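Local atomic coordinates of DNA-(apurinic or apyrimidinic site) lyase (Xenopus laevis, PDB entry 6WCD), a protein that cleaves DNA as a 3'-5' exonuclease and acts as a weak apurinic/apyrimidinic endonuclease in base excision repair, with magnesium or manganese as cofactor. Residues T137-Y142 / T166-I171. Sequence-based numbering, arbitrary orientation.
Sequences TVINVY and TRAEAI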
# COMPACT_ATOMS: atom_id res chain seq x y z
N THR A 137 -1.11 -7.41 9.80
CA THR A 137 -0.04 -6.61 9.25
C THR A 137 -0.48 -6.02 7.93
O THR A 137 -0.93 -6.74 7.04
CB THR A 137 1.23 -7.45 9.07
OG1 THR A 137 1.63 -7.99 10.32
CG2 THR A 137 2.39 -6.57 8.61
N VAL A 138 -0.37 -4.69 7.79
CA VAL A 138 -0.71 -3.93 6.61
C VAL A 138 0.57 -3.53 5.89
O VAL A 138 1.43 -2.85 6.47
CB VAL A 138 -1.54 -2.69 7.01
CG1 VAL A 138 -1.80 -1.84 5.84
CG2 VAL A 138 -2.81 -3.10 7.70
N ILE A 139 0.72 -3.99 4.65
CA ILE A 139 1.88 -3.72 3.84
C ILE A 139 1.45 -2.78 2.74
O ILE A 139 0.72 -3.19 1.84
CB ILE A 139 2.43 -5.01 3.24
CG1 ILE A 139 2.65 -6.05 4.34
CG2 ILE A 139 3.72 -4.74 2.48
CD1 ILE A 139 3.24 -7.39 3.84
N ASN A 140 1.91 -1.54 2.80
CA ASN A 140 1.50 -0.44 1.92
C ASN A 140 2.62 -0.26 0.89
O ASN A 140 3.74 0.10 1.27
CB ASN A 140 1.30 0.81 2.77
CG ASN A 140 1.06 2.06 1.98
OD1 ASN A 140 0.91 2.00 0.77
ND2 ASN A 140 1.05 3.20 2.66
N VAL A 141 2.35 -0.54 -0.39
CA VAL A 141 3.40 -0.58 -1.43
C VAL A 141 3.10 0.30 -2.61
O VAL A 141 1.95 0.46 -3.05
CB VAL A 141 3.68 -2.01 -1.93
CG1 VAL A 141 4.18 -2.87 -0.82
CG2 VAL A 141 2.43 -2.68 -2.53
N TYR A 142 4.16 0.91 -3.17
CA TYR A 142 4.15 1.65 -4.43
C TYR A 142 5.14 0.95 -5.34
O TYR A 142 6.33 1.21 -5.26
CB TYR A 142 4.50 3.13 -4.22
CG TYR A 142 4.57 3.99 -5.47
CD1 TYR A 142 3.63 3.88 -6.47
CD2 TYR A 142 5.60 4.89 -5.66
CE1 TYR A 142 3.71 4.65 -7.64
CE2 TYR A 142 5.69 5.65 -6.80
CZ TYR A 142 4.74 5.55 -7.79
OH TYR A 142 4.84 6.31 -8.94
N THR A 166 8.03 -12.65 -0.85
CA THR A 166 8.81 -13.30 0.20
C THR A 166 8.43 -12.76 1.56
O THR A 166 8.22 -13.51 2.52
CB THR A 166 10.30 -13.10 -0.08
OG1 THR A 166 10.67 -13.75 -1.30
CG2 THR A 166 11.15 -13.73 1.03
N ARG A 167 8.38 -11.44 1.69
CA ARG A 167 8.11 -10.86 3.00
C ARG A 167 6.68 -11.14 3.45
O ARG A 167 6.45 -11.47 4.61
CB ARG A 167 8.38 -9.35 2.96
CG ARG A 167 8.16 -8.68 4.32
CD ARG A 167 9.19 -9.17 5.33
NE ARG A 167 9.06 -8.57 6.66
CZ ARG A 167 9.46 -7.34 6.96
NH1 ARG A 167 9.97 -6.56 6.04
NH2 ARG A 167 9.34 -6.88 8.21
N ALA A 168 5.71 -10.93 2.56
CA ALA A 168 4.31 -11.07 2.94
C ALA A 168 4.00 -12.50 3.36
O ALA A 168 3.29 -12.72 4.35
CB ALA A 168 3.43 -10.65 1.79
N GLU A 169 4.54 -13.48 2.63
CA GLU A 169 4.31 -14.88 2.99
C GLU A 169 5.03 -15.24 4.29
O GLU A 169 4.51 -16.06 5.08
CB GLU A 169 4.71 -15.79 1.83
CG GLU A 169 3.76 -15.57 0.66
CD GLU A 169 4.00 -16.49 -0.51
OE1 GLU A 169 4.94 -17.34 -0.48
OE2 GLU A 169 3.25 -16.35 -1.49
N ALA A 170 6.18 -14.63 4.57
CA ALA A 170 6.86 -14.96 5.81
C ALA A 170 6.11 -14.40 7.01
O ALA A 170 5.97 -15.08 8.04
CB ALA A 170 8.28 -14.41 5.81
N ILE A 171 5.57 -13.20 6.88
CA ILE A 171 4.76 -12.65 7.98
C ILE A 171 3.55 -13.54 8.18
O ILE A 171 3.19 -13.89 9.31
CB ILE A 171 4.37 -11.19 7.69
CG1 ILE A 171 5.63 -10.33 7.67
CG2 ILE A 171 3.35 -10.69 8.71
CD1 ILE A 171 5.41 -8.93 7.02
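The side chains of I171 and T137 cross at about a right angle, and I171 meets T137 with both branches. Its CG2 rests 3.6 Å from OG1 of T137. Its CD1 comes to 4.1 Å from the T137 methyl CG2. That same CD1 also lies 4.1 Å from CD1 of I139, so one methyl bridges two strand residues. I139 reaches the helix by its tip: with CG1 set opposite the carbonyl carbon (chi1 -52°) and the chain extended beyond it (chi2 -178°), CD1 is carried to 3.9 Å from CB of A168. Because the A168 side chain is a single methyl, the tip of I139 can approach the helix backbone: CD1 of I139 is as near to CA of A168 as to its CB. Replacing I171 with an alanine would probably open a gap beside T137 and leave CD1 of I139 with A168 but without its I171 neighbour on the helix.

The segment axes approach to 10.5 Å and run nearly antiparallel, at 174°, as expected where the helix of a beta-alpha-beta unit returns along its first strand. Strand 177-181 completes that unit, part of the DNase I-like catalytic domain, and V178 touches both isoleucines. No hydrogen bond crosses the interface; the T137 hydroxyl bonds instead to Q123 on strand 119-127. Helix 152-173 is therefore held against the sheet here by buried methyl contacts, with the hydroxyl's polar need met within the sheet.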